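Local coordinates for protein tyrocidine synthase 2 (Brevibacillus parabrevis, PDB 6TA8) that is a large multidomain synthase, represented here by its condensation domain, a mixed alpha/beta fold built on two multistranded mixed sheets, at residues A[172-175]-A[176-180]; A[74-77]-A[78-81]; A[61-64]-A[65-69]; A[83-86]-A[87-90]; A[314-317]-A[318-321]. All coordinates share one frame; numbering follows the deposited sequence.

Contact 1. Residues A[172-175]-A[176-180]; sequences WRIL and FEDFS
Phe176 packs back on Trp172, one helical turn earlier. Its ring lays one face over the carbonyl oxygen of Trp172, with Phe176 CG 3.1 Å from Trp172 O, toward the rim. CG sits beside the backbone N (chi1 -57°), turning the ring back along the helix, and the ring atoms distant from CG meet the indole obliquely, Phe176 CE1 to Trp172 CE3 at 3.9 Å. The same carbonyl accepts Phe176 N at 2.9 Å. Glu177 N donates to Arg173 O; with CG beside the backbone N, its extended side chain runs back so that Glu177 OE1 lies 3.2 Å from Arg173 O, two acceptors. Asp178 N bonds Ile174 O at 2.9 Å, and the two side chains run side by side; the carboxylate is held by a salt bridge to Arg318 and a hydrogen bond to His83. Phe179 N reaches Leu175 O at 2.8 Å, its ring swung away from this turn. Ser180 N continues the helical series to Phe176 O. Helix 169-187, which begins at the final glycine of the HHxxxDG signature of condensation domains, rests Trp172 and Phe176 on strand 56-63, while Leu175 and Phe179 reach both strand 155-163 and helix 69-82.

Contact 2. Residues A[74-77]-A[78-81]; sequences QAFQ and QIVE
Val80 and Phe76 are joined by an almost straight helical bond, Val80 N to Phe76 O at 3.0 Å with an N-H...O angle of 175°. One branch of the valine, CG2, lies beside the backbone N and comes to 3.2 Å from the same Phe76 O, giving that carbonyl an apolar neighbour as well as its donor. One residue earlier, Ile79 N bonds Ala75 O at 2.9 Å, in the carbonyl plane. Ile79 CG1, also beside its own N, presses on Ala75 O at 3.2 Å, and the extended chain beyond it carries CD1 to within 4.5 Å of Phe76 CD1. Gln78 N is gripped less firmly, sharing its hydrogen between Gln74 O and Ala75 O in two weak bonds. At the end of the segment, Glu81 CB rests 3.4 Å from Gln77 O. Farther out, Arg108 probably steadies this polar side: it forms a salt bridge with Glu81 and also bonds Gln77 O. The apolar side of helix 69-82 faces helix 169-187, where Ala75 and Ile79 pack on Phe179, Ile79 also meets Leu175, and the rings of Phe76 and Phe179 come together at about 40°.

Contact 3. Residues A[61-64]-A[65-69]; sequences LFRE and DGFDE
From Arg63 to Gly66 the backbone makes a type I beta turn, closed by Gly66 N donating to Arg63 O at 2.9 Å. The turn is tight enough that the donor sits above the carbonyl plane, 65° out of it, instead of on a lone pair. Gly66 then takes a positive phi, where a beta carbon would press against the carbonyl oxygen of Asp65, and the chain leaves the end of strand 56-63 toward helix 69-82. Arg63 dominates the side-chain contacts. With CG anti to the backbone N (chi1 -161°) and the chain extended as far as NE, it runs back across the turn. Arg63 CB lies over one face of the Phe67 ring, 3.7 Å from the ring centroid, a CH-pi contact, and Arg63 CD approaches Phe67 CE1 at 3.7 Å. The guanidinium forms a salt bridge, Arg63 NE to Asp65 OD2 at 3.2 Å; the carboxylate oxygen is met on its syn side but 34° out of plane. Glu64 OE2 stands 4.0 Å from Asp65 OD1, a pair of like charges. Asp156 on strand 155-163 anchors the turn, its side chain accepting Phe67 N and its backbone pairing with Arg63. The tilted, surface-lying bridge is probably more electrostatic than directional, with the arginine likely offsetting the charge of Asp65 and its aliphatic part covering the phenylalanine.

Contact 4. Residues A[83-86]-A[87-90]; sequences HDAL and RMVY
Asp84 and Arg87 form a buried salt bridge within the short connection that leads from helix 69-82 into strand 88-91. A single carboxylate oxygen accepts both terminal nitrogens of the guanidinium: Asp84 OD1 takes Arg87 NH1 at 2.8 Å and also Arg87 NH2, at a modelled distance so short that its exact value is doubtful. The two planes are nearly perpendicular (89°), with OD1 in the guanidinium plane while the NH1 donor comes from above the carboxylate. A bend at chi3 (-51°) brings the guanidinium back over Asp84, with Arg87 NH1 3.4 Å from Asp84 CA. The backbones meet too: Arg87 N donates to Asp84 O at 3.1 Å. A weaker bond runs from Met88 N to Ala85 O at 3.4 Å. Met88 leans on the same turn, its CE 4.2 Å from Ala85 CB. Both groups have further partners: Asp84 OD2 takes a salt bridge from Lys197, Arg87 NE donates to Arg102 O, and Arg87 NH1 also bonds Val80 O near the helix end. The i to i+3 bonding is that of a 3-10 turn, here serving as the link between a helix and an outermost strand of a small antiparallel sheet.

Contact 5. Residues A[314-317]-A[318-321]; sequences MNVT and RTIG
The flat guanidinium of Arg318 projects beyond Thr317, and it is the methylenes of the arginine that cross the threonine, roughly at a right angle, with Arg318 CG 4.0 Å from Thr317 OG1. Bends at chi2 (-69°) and chi3 (-66°) fold the chain so that the planar group reaches helix 169-187, where its NH2 forms a salt bridge with Asp178 and its NH1 a long, weak ion pair with Glu177. The second flat group, the amide of Asn315, is used through OD1. Thr317 OG1 donates to Asn315 OD1 at 3.0 Å, tilted 31° from the amide plane, and Thr317 N adds a weak bond of 3.4 Å to the same oxygen. Across the bend, Val316 and Thr319 pack on each other: Thr319 OG1 comes to 3.5 Å from Val316 CA and 3.7 Å from Val316 CG1. This hydroxyl is nonetheless well supplied with polar partners, being hydrogen-bonded to Asp199 O and to Thr198 OG1. Asn315 OD1 turned onto the backbone N two residues on resembles an Asx turn, though its backbone bond is weak; it is consistent with a local turn in the irregular loop between strands 297-304 and 325-332.

In the fold
All five contacts are local and follow one another in series, so none nests in or crosses another. Along the chain, contact 3 turns the end of strand 56-63 toward helix 69-82, contact 2 lies within that helix, and contact 4 closes the short passage on to strand 88-91. Contact 1 comes later, in helix 169-187, and contact 5 in the loop before strand 325-332. Contact 1 is central in space, touching all four others: helix against helix with contact 2, one leucine of contact 3, a hydrogen bond to contact 4, and a salt bridge and a weaker ion pair to contact 5. Ile320 of contact 5 also packs on contact 4, joining the later loop to the helix-strand connection.

Contact 1. Residues A[172-175]-A[176-180]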
loop_
_atom_site.group_PDB
_atom_site.type_symbol
_atom_site.label_atom_id
_atom_site.label_comp_id
_atom_site.label_asym_id
_atom_site.label_seq_id
_atom_site.Cartn_x
_atom_site.Cartn_y
_atom_site.Cartn_z
ATOM N N TRP A 172 5.139 5.558 -5.190
ATOM C CA TRP A 172 6.015 4.810 -6.086
ATOM C C TRP A 172 5.812 5.220 -7.539
ATOM O O TRP A 172 6.768 5.205 -8.323
ATOM C CB TRP A 172 5.782 3.308 -5.916
ATOM C CG TRP A 172 6.507 2.726 -4.741
ATOM C CD1 TRP A 172 5.960 2.320 -3.558
ATOM C CD2 TRP A 172 7.915 2.488 -4.634
ATOM N NE1 TRP A 172 6.941 1.843 -2.722
ATOM C CE2 TRP A 172 8.151 1.936 -3.360
ATOM C CE3 TRP A 172 9.000 2.689 -5.493
ATOM C CZ2 TRP A 172 9.424 1.582 -2.924
ATOM C CZ3 TRP A 172 10.264 2.337 -5.059
ATOM C CH2 TRP A 172 10.466 1.789 -3.786
ATOM N N ARG A 173 4.585 5.590 -7.917
ATOM C CA ARG A 173 4.352 6.067 -9.276
ATOM C C ARG A 173 5.054 7.398 -9.516
ATOM O O ARG A 173 5.567 7.646 -10.615
ATOM C CB ARG A 173 2.852 6.193 -9.542
ATOM C CG ARG A 173 2.027 5.041 -9.000
ATOM C CD ARG A 173 0.550 5.390 -8.981
ATOM N NE ARG A 173 -0.214 4.585 -9.930
ATOM C CZ ARG A 173 -0.984 3.560 -9.585
ATOM N NH1 ARG A 173 -1.647 2.881 -10.511
ATOM N NH2 ARG A 173 -1.092 3.214 -8.310
ATOM N N ILE A 174 5.090 8.267 -8.501
ATOM C CA ILE A 174 5.854 9.506 -8.618
ATOM C C ILE A 174 7.343 9.204 -8.721
ATOM O O ILE A 174 8.081 9.914 -9.415
ATOM C CB ILE A 174 5.547 10.434 -7.427
ATOM C CG1 ILE A 174 4.039 10.629 -7.276
ATOM C CG2 ILE A 174 6.239 11.777 -7.598
ATOM C CD1 ILE A 174 3.650 11.400 -6.037
ATOM N N LEU A 175 7.806 8.151 -8.046
ATOM C CA LEU A 175 9.213 7.771 -8.133
ATOM C C LEU A 175 9.563 7.281 -9.531
ATOM O O LEU A 175 10.594 7.669 -10.095
ATOM C CB LEU A 175 9.531 6.699 -7.092
ATOM C CG LEU A 175 9.909 7.190 -5.695
ATOM C CD1 LEU A 175 10.401 6.031 -4.847
ATOM C CD2 LEU A 175 10.962 8.281 -5.780
ATOM N N PHE A 176 8.716 6.423 -10.108
ATOM C CA PHE A 176 8.973 5.915 -11.452
ATOM C C PHE A 176 9.005 7.048 -12.471
ATOM O O PHE A 176 9.782 7.007 -13.431
ATOM C CB PHE A 176 7.914 4.883 -11.840
ATOM C CG PHE A 176 7.814 3.722 -10.890
ATOM C CD1 PHE A 176 8.927 3.270 -10.201
ATOM C CD2 PHE A 176 6.603 3.079 -10.692
ATOM C CE1 PHE A 176 8.834 2.202 -9.329
ATOM C CE2 PHE A 176 6.502 2.010 -9.821
ATOM C CZ PHE A 176 7.619 1.571 -9.139
ATOM N N GLU A 177 8.164 8.066 -12.279
ATOM C CA GLU A 177 8.155 9.200 -13.195
ATOM C C GLU A 177 9.411 10.047 -13.030
ATOM O O GLU A 177 10.097 10.358 -14.010
ATOM C CB GLU A 177 6.902 10.048 -12.966
ATOM C CG GLU A 177 5.652 9.537 -13.670
ATOM C CD GLU A 177 4.392 10.251 -13.209
ATOM O OE1 GLU A 177 3.736 9.756 -12.266
ATOM O OE2 GLU A 177 4.058 11.307 -13.786
ATOM N N ASP A 178 9.731 10.420 -11.790
ATOM C CA ASP A 178 10.832 11.350 -11.558
ATOM C C ASP A 178 12.184 10.701 -11.833
ATOM O O ASP A 178 13.094 11.355 -12.355
ATOM C CB ASP A 178 10.768 11.887 -10.128
ATOM C CG ASP A 178 9.641 12.885 -9.932
ATOM O OD1 ASP A 178 8.845 13.082 -10.876
ATOM O OD2 ASP A 178 9.550 13.475 -8.833
ATOM N N PHE A 179 12.341 9.420 -11.492
ATOM C CA PHE A 179 13.615 8.755 -11.750
ATOM C C PHE A 179 13.833 8.540 -13.242
ATOM O O PHE A 179 14.954 8.698 -13.739
ATOM C CB PHE A 179 13.690 7.424 -11.002
ATOM C CG PHE A 179 14.943 6.644 -11.288
ATOM C CD1 PHE A 179 16.165 7.068 -10.794
ATOM C CD2 PHE A 179 14.900 5.495 -12.060
ATOM C CE1 PHE A 179 17.320 6.358 -11.059
ATOM C CE2 PHE A 179 16.052 4.779 -12.329
ATOM C CZ PHE A 179 17.263 5.211 -11.827
ATOM N N SER A 180 12.776 8.174 -13.972
ATOM C CA SER A 180 12.904 8.024 -15.417
ATOM C C SER A 180 13.203 9.356 -16.090
ATOM O O SER A 180 13.868 9.388 -17.132
ATOM C CB SER A 180 11.634 7.407 -15.999
ATOM O OG SER A 180 11.777 7.167 -17.388
#

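Contact 2. Residues A[74-77]-A[78-81]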
loop_
_atom_site.group_PDB
_atom_site.type_symbol
_atom_site.label_atom_id
_atom_site.label_comp_id
_atom_site.label_asym_id
_atom_site.label_seq_id
_atom_site.Cartn_x
_atom_site.Cartn_y
_atom_site.Cartn_z
ATOM N N GLN A 74 23.465 10.360 -9.291
ATOM C CA GLN A 74 23.076 11.740 -9.562
ATOM C C GLN A 74 21.562 11.895 -9.612
ATOM O O GLN A 74 21.032 12.942 -9.223
ATOM C CB GLN A 74 23.702 12.216 -10.874
ATOM C CG GLN A 74 23.695 13.726 -11.054
ATOM C CD GLN A 74 24.419 14.167 -12.311
ATOM O OE1 GLN A 74 24.526 13.414 -13.278
ATOM N NE2 GLN A 74 24.922 15.397 -12.301
ATOM N N ALA A 75 20.852 10.869 -10.082
ATOM C CA ALA A 75 19.395 10.926 -10.104
ATOM C C ALA A 75 18.822 10.862 -8.695
ATOM O O ALA A 75 17.945 11.654 -8.333
ATOM C CB ALA A 75 18.839 9.792 -10.967
ATOM N N PHE A 76 19.315 9.927 -7.877
ATOM C CA PHE A 76 18.787 9.779 -6.525
ATOM C C PHE A 76 19.223 10.923 -5.618
ATOM O O PHE A 76 18.491 11.283 -4.688
ATOM C CB PHE A 76 19.212 8.434 -5.939
ATOM C CG PHE A 76 18.318 7.294 -6.338
ATOM C CD1 PHE A 76 17.134 7.054 -5.659
ATOM C CD2 PHE A 76 18.656 6.468 -7.397
ATOM C CE1 PHE A 76 16.307 6.009 -6.027
ATOM C CE2 PHE A 76 17.833 5.423 -7.769
ATOM C CZ PHE A 76 16.657 5.193 -7.083
ATOM N N GLN A 77 20.400 11.506 -5.864
ATOM C CA GLN A 77 20.800 12.691 -5.111
ATOM C C GLN A 77 19.816 13.834 -5.314
ATOM O O GLN A 77 19.603 14.641 -4.402
ATOM C CB GLN A 77 22.209 13.127 -5.516
ATOM C CG GLN A 77 23.326 12.297 -4.899
ATOM C CD GLN A 77 23.600 12.666 -3.456
ATOM O OE1 GLN A 77 23.452 13.821 -3.060
ATOM N NE2 GLN A 77 24.004 11.681 -2.661
ATOM N N GLN A 78 19.207 13.919 -6.498
ATOM C CA GLN A 78 18.205 14.944 -6.757
ATOM C C GLN A 78 16.821 14.521 -6.283
ATOM O O GLN A 78 16.033 15.369 -5.850
ATOM C CB GLN A 78 18.172 15.277 -8.251
ATOM C CG GLN A 78 17.255 16.433 -8.615
ATOM C CD GLN A 78 17.748 17.764 -8.083
ATOM O OE1 GLN A 78 18.940 17.941 -7.825
ATOM N NE2 GLN A 78 16.832 18.710 -7.917
ATOM N N ILE A 79 16.510 13.224 -6.353
ATOM C CA ILE A 79 15.202 12.743 -5.918
ATOM C C ILE A 79 15.024 12.956 -4.421
ATOM O O ILE A 79 14.011 13.503 -3.970
ATOM C CB ILE A 79 15.022 11.264 -6.302
ATOM C CG1 ILE A 79 14.804 11.123 -7.810
ATOM C CG2 ILE A 79 13.862 10.650 -5.534
ATOM C CD1 ILE A 79 14.674 9.692 -8.272
ATOM N N VAL A 80 16.011 12.530 -3.627
ATOM C CA VAL A 80 15.902 12.644 -2.176
ATOM C C VAL A 80 15.941 14.104 -1.739
ATOM O O VAL A 80 15.352 14.469 -0.714
ATOM C CB VAL A 80 17.007 11.811 -1.499
ATOM C CG1 VAL A 80 16.827 11.803 0.002
ATOM C CG2 VAL A 80 16.991 10.389 -2.035
ATOM N N GLU A 81 16.621 14.962 -2.501
ATOM C CA GLU A 81 16.583 16.391 -2.208
ATOM C C GLU A 81 15.227 16.990 -2.568
ATOM O O GLU A 81 14.715 17.860 -1.855
ATOM C CB GLU A 81 17.709 17.110 -2.953
ATOM C CG GLU A 81 17.360 18.519 -3.412
ATOM C CD GLU A 81 18.587 19.354 -3.727
ATOM O OE1 GLU A 81 18.515 20.593 -3.586
ATOM O OE2 GLU A 81 19.620 18.771 -4.117
#

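Contact 3. Residues A[61-64]-A[65-69]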
loop_
_atom_site.group_PDB
_atom_site.type_symbol
_atom_site.label_atom_id
_atom_site.label_comp_id
_atom_site.label_asym_id
_atom_site.label_seq_id
_atom_site.Cartn_x
_atom_site.Cartn_y
_atom_site.Cartn_z
ATOM N N LEU A 61 14.151 -2.919 -10.796
ATOM C CA LEU A 61 14.134 -2.438 -12.169
ATOM C C LEU A 61 15.203 -3.147 -12.994
ATOM O O LEU A 61 16.106 -3.800 -12.468
ATOM C CB LEU A 61 14.341 -0.922 -12.209
ATOM C CG LEU A 61 13.425 -0.108 -11.294
ATOM C CD1 LEU A 61 13.755 1.373 -11.378
ATOM C CD2 LEU A 61 11.964 -0.357 -11.639
ATOM N N PHE A 62 15.088 -3.004 -14.313
ATOM C CA PHE A 62 15.988 -3.666 -15.245
ATOM C C PHE A 62 16.240 -2.757 -16.438
ATOM O O PHE A 62 15.379 -1.963 -16.829
ATOM C CB PHE A 62 15.413 -5.014 -15.711
ATOM C CG PHE A 62 16.224 -5.687 -16.784
ATOM C CD1 PHE A 62 17.541 -6.046 -16.557
ATOM C CD2 PHE A 62 15.662 -5.968 -18.019
ATOM C CE1 PHE A 62 18.286 -6.666 -17.543
ATOM C CE2 PHE A 62 16.400 -6.588 -19.008
ATOM C CZ PHE A 62 17.713 -6.937 -18.770
ATOM N N ARG A 63 17.437 -2.871 -17.006
ATOM C CA ARG A 63 17.796 -2.148 -18.221
ATOM C C ARG A 63 18.766 -3.013 -19.009
ATOM O O ARG A 63 19.856 -3.323 -18.516
ATOM C CB ARG A 63 18.416 -0.787 -17.896
ATOM C CG ARG A 63 18.392 0.197 -19.053
ATOM C CD ARG A 63 18.981 1.540 -18.656
ATOM N NE ARG A 63 19.254 2.385 -19.815
ATOM C CZ ARG A 63 18.440 3.339 -20.253
ATOM N NH1 ARG A 63 17.294 3.574 -19.629
ATOM N NH2 ARG A 63 18.772 4.059 -21.317
ATOM N N GLU A 64 18.368 -3.403 -20.223
ATOM C CA GLU A 64 19.164 -4.349 -20.999
ATOM C C GLU A 64 20.544 -3.789 -21.323
ATOM O O GLU A 64 21.548 -4.506 -21.238
ATOM C CB GLU A 64 18.423 -4.736 -22.281
ATOM C CG GLU A 64 17.818 -3.565 -23.041
ATOM C CD GLU A 64 16.402 -3.248 -22.598
ATOM O OE1 GLU A 64 15.450 -3.761 -23.225
ATOM O OE2 GLU A 64 16.241 -2.486 -21.622
ATOM N N ASP A 65 20.617 -2.511 -21.694
ATOM C CA ASP A 65 21.904 -1.878 -21.956
ATOM C C ASP A 65 22.629 -1.470 -20.681
ATOM O O ASP A 65 23.744 -0.941 -20.764
ATOM C CB ASP A 65 21.722 -0.657 -22.863
ATOM C CG ASP A 65 20.632 0.276 -22.378
ATOM O OD1 ASP A 65 19.558 -0.221 -21.983
ATOM O OD2 ASP A 65 20.851 1.505 -22.393
ATOM N N GLY A 66 22.031 -1.697 -19.517
ATOM C CA GLY A 66 22.685 -1.447 -18.251
ATOM C C GLY A 66 22.521 -0.016 -17.767
ATOM O O GLY A 66 22.216 0.904 -18.523
ATOM N N PHE A 67 22.727 0.158 -16.466
ATOM C CA PHE A 67 22.722 1.463 -15.825
ATOM C C PHE A 67 24.148 1.962 -15.631
ATOM O O PHE A 67 25.104 1.184 -15.581
ATOM C CB PHE A 67 22.012 1.409 -14.468
ATOM C CG PHE A 67 20.543 1.111 -14.553
ATOM C CD1 PHE A 67 19.642 2.094 -14.929
ATOM C CD2 PHE A 67 20.060 -0.148 -14.235
ATOM C CE1 PHE A 67 18.289 1.824 -15.000
ATOM C CE2 PHE A 67 18.707 -0.424 -14.303
ATOM C CZ PHE A 67 17.821 0.563 -14.686
ATOM N N ASP A 68 24.280 3.279 -15.518
ATOM C CA ASP A 68 25.532 3.919 -15.136
ATOM C C ASP A 68 25.387 4.407 -13.703
ATOM O O ASP A 68 24.515 5.234 -13.414
ATOM C CB ASP A 68 25.879 5.075 -16.076
ATOM C CG ASP A 68 27.279 5.611 -15.844
ATOM O OD1 ASP A 68 28.253 4.895 -16.161
ATOM O OD2 ASP A 68 27.407 6.747 -15.341
ATOM N N GLU A 69 26.231 3.885 -12.809
ATOM C CA GLU A 69 26.075 4.182 -11.389
ATOM C C GLU A 69 26.252 5.670 -11.110
ATOM O O GLU A 69 25.582 6.226 -10.233
ATOM C CB GLU A 69 27.060 3.352 -10.564
ATOM C CG GLU A 69 28.523 3.557 -10.922
ATOM C CD GLU A 69 29.463 2.932 -9.909
ATOM O OE1 GLU A 69 28.977 2.460 -8.859
ATOM O OE2 GLU A 69 30.687 2.912 -10.160
#

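Contact 4. Residues A[83-86]-A[87-90]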
loop_
_atom_site.group_PDB
_atom_site.type_symbol
_atom_site.label_atom_id
_atom_site.label_comp_id
_atom_site.label_asym_id
_atom_site.label_seq_id
_atom_site.Cartn_x
_atom_site.Cartn_y
_atom_site.Cartn_z
ATOM N N HIS A 83 12.085 15.329 -2.952
ATOM C CA HIS A 83 11.041 14.783 -2.087
ATOM C C HIS A 83 11.588 14.722 -0.666
ATOM O O HIS A 83 12.326 13.801 -0.308
ATOM C CB HIS A 83 10.595 13.415 -2.591
ATOM C CG HIS A 83 10.109 13.429 -4.008
ATOM N ND1 HIS A 83 8.888 13.956 -4.369
ATOM C CD2 HIS A 83 10.683 12.989 -5.153
ATOM C CE1 HIS A 83 8.729 13.839 -5.675
ATOM N NE2 HIS A 83 9.803 13.254 -6.175
ATOM N N ASP A 84 11.213 15.711 0.152
ATOM C CA ASP A 84 11.808 15.868 1.474
ATOM C C ASP A 84 11.444 14.741 2.432
ATOM O O ASP A 84 12.182 14.507 3.394
ATOM C CB ASP A 84 11.389 17.210 2.077
ATOM C CG ASP A 84 11.815 18.389 1.226
ATOM O OD1 ASP A 84 12.989 18.805 1.323
ATOM O OD2 ASP A 84 10.974 18.898 0.455
ATOM N N ALA A 85 10.331 14.041 2.197
ATOM C CA ALA A 85 9.927 12.973 3.105
ATOM C C ALA A 85 10.912 11.810 3.118
ATOM O O ALA A 85 10.952 11.063 4.101
ATOM C CB ALA A 85 8.534 12.463 2.737
ATOM N N LEU A 86 11.704 11.640 2.058
ATOM C CA LEU A 86 12.673 10.553 2.000
ATOM C C LEU A 86 13.897 10.802 2.874
ATOM O O LEU A 86 14.730 9.900 3.012
ATOM C CB LEU A 86 13.111 10.316 0.552
ATOM C CG LEU A 86 11.998 9.923 -0.424
ATOM C CD1 LEU A 86 12.539 9.757 -1.837
ATOM C CD2 LEU A 86 11.296 8.653 0.038
ATOM N N ARG A 87 14.026 11.992 3.462
ATOM C CA ARG A 87 15.112 12.310 4.382
ATOM C C ARG A 87 14.684 12.191 5.840
ATOM O O ARG A 87 15.264 12.845 6.713
ATOM C CB ARG A 87 15.648 13.715 4.108
ATOM C CG ARG A 87 16.120 13.940 2.685
ATOM C CD ARG A 87 16.871 15.253 2.559
ATOM N NE ARG A 87 16.114 16.360 3.135
ATOM C CZ ARG A 87 15.257 17.112 2.452
ATOM N NH1 ARG A 87 15.049 16.883 1.163
ATOM N NH2 ARG A 87 14.607 18.096 3.058
ATOM N N MET A 88 13.684 11.363 6.121
ATOM C CA MET A 88 13.103 11.276 7.452
ATOM C C MET A 88 13.870 10.291 8.328
ATOM O O MET A 88 14.401 9.285 7.852
ATOM C CB MET A 88 11.637 10.851 7.369
ATOM C CG MET A 88 10.799 11.235 8.577
ATOM S SD MET A 88 10.114 12.899 8.449
ATOM C CE MET A 88 9.380 12.827 6.820
ATOM N N VAL A 89 13.916 10.599 9.626
ATOM C CA VAL A 89 14.455 9.705 10.641
ATOM C C VAL A 89 13.499 9.709 11.827
ATOM O O VAL A 89 12.725 10.648 12.028
ATOM C CB VAL A 89 15.877 10.104 11.095
ATOM C CG1 VAL A 89 16.885 9.837 9.986
ATOM C CG2 VAL A 89 15.911 11.565 11.521
ATOM N N TYR A 90 13.559 8.640 12.619
ATOM C CA TYR A 90 12.633 8.433 13.727
ATOM C C TYR A 90 13.427 8.169 14.998
ATOM O O TYR A 90 14.216 7.222 15.050
ATOM C CB TYR A 90 11.681 7.268 13.436
ATOM C CG TYR A 90 10.747 7.520 12.273
ATOM C CD1 TYR A 90 11.185 7.382 10.961
ATOM C CD2 TYR A 90 9.430 7.900 12.486
ATOM C CE1 TYR A 90 10.336 7.616 9.897
ATOM C CE2 TYR A 90 8.573 8.134 11.427
ATOM C CZ TYR A 90 9.031 7.993 10.136
ATOM O OH TYR A 90 8.181 8.226 9.080
#

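Contact 5. Residues A[314-317]-A[318-321]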
loop_
_atom_site.group_PDB
_atom_site.type_symbol
_atom_site.label_atom_id
_atom_site.label_comp_id
_atom_site.label_asym_id
_atom_site.label_seq_id
_atom_site.Cartn_x
_atom_site.Cartn_y
_atom_site.Cartn_z
ATOM N N MET A 314 -5.297 21.897 0.151
ATOM C CA MET A 314 -4.035 21.174 0.085
ATOM C C MET A 314 -3.901 20.442 -1.247
ATOM O O MET A 314 -4.890 20.041 -1.867
ATOM C CB MET A 314 -3.927 20.180 1.241
ATOM C CG MET A 314 -4.073 20.810 2.615
ATOM S SD MET A 314 -2.751 21.973 2.998
ATOM C CE MET A 314 -1.360 20.857 3.186
ATOM N N ASN A 315 -2.655 20.271 -1.685
ATOM C CA ASN A 315 -2.353 19.612 -2.953
ATOM C C ASN A 315 -1.186 18.660 -2.728
ATOM O O ASN A 315 -0.053 19.104 -2.519
ATOM C CB ASN A 315 -2.024 20.636 -4.040
ATOM C CG ASN A 315 -1.740 19.993 -5.382
ATOM O OD1 ASN A 315 -2.136 18.856 -5.635
ATOM N ND2 ASN A 315 -1.053 20.723 -6.252
ATOM N N VAL A 316 -1.458 17.356 -2.775
ATOM C CA VAL A 316 -0.421 16.349 -2.569
ATOM C C VAL A 316 -0.347 15.429 -3.782
ATOM O O VAL A 316 -0.189 14.211 -3.642
ATOM C CB VAL A 316 -0.675 15.543 -1.282
ATOM C CG1 VAL A 316 -0.280 16.357 -0.058
ATOM C CG2 VAL A 316 -2.133 15.118 -1.197
ATOM N N THR A 317 -0.451 16.007 -4.982
ATOM C CA THR A 317 -0.385 15.197 -6.194
ATOM C C THR A 317 1.022 14.662 -6.430
ATOM O O THR A 317 1.193 13.493 -6.797
ATOM C CB THR A 317 -0.858 16.010 -7.400
ATOM O OG1 THR A 317 -0.265 17.314 -7.366
ATOM C CG2 THR A 317 -2.375 16.148 -7.389
ATOM N N ARG A 318 2.041 15.499 -6.228
ATOM C CA ARG A 318 3.433 15.104 -6.403
ATOM C C ARG A 318 4.139 14.861 -5.073
ATOM O O ARG A 318 5.374 14.843 -5.029
ATOM C CB ARG A 318 4.185 16.164 -7.208
ATOM C CG ARG A 318 3.521 16.541 -8.522
ATOM C CD ARG A 318 3.581 15.398 -9.517
ATOM N NE ARG A 318 4.952 15.109 -9.927
ATOM C CZ ARG A 318 5.291 14.136 -10.766
ATOM N NH1 ARG A 318 4.356 13.353 -11.288
ATOM N NH2 ARG A 318 6.565 13.944 -11.082
ATOM N N THR A 319 3.385 14.680 -3.993
ATOM C CA THR A 319 3.957 14.508 -2.665
ATOM C C THR A 319 4.172 13.027 -2.378
ATOM O O THR A 319 3.272 12.208 -2.589
ATOM C CB THR A 319 3.050 15.126 -1.600
ATOM O OG1 THR A 319 2.965 16.542 -1.804
ATOM C CG2 THR A 319 3.598 14.854 -0.206
ATOM N N ILE A 320 5.365 12.689 -1.898
ATOM C CA ILE A 320 5.723 11.320 -1.552
ATOM C C ILE A 320 5.591 11.153 -0.045
ATOM O O ILE A 320 6.068 11.995 0.726
ATOM C CB ILE A 320 7.144 10.980 -2.032
ATOM C CG1 ILE A 320 7.157 10.820 -3.554
ATOM C CG2 ILE A 320 7.667 9.722 -1.351
ATOM C CD1 ILE A 320 8.486 10.381 -4.110
ATOM N N GLY A 321 4.933 10.080 0.374
ATOM C CA GLY A 321 4.719 9.836 1.787
ATOM C C GLY A 321 3.836 8.625 1.970
ATOM O O GLY A 321 3.412 7.984 1.004
#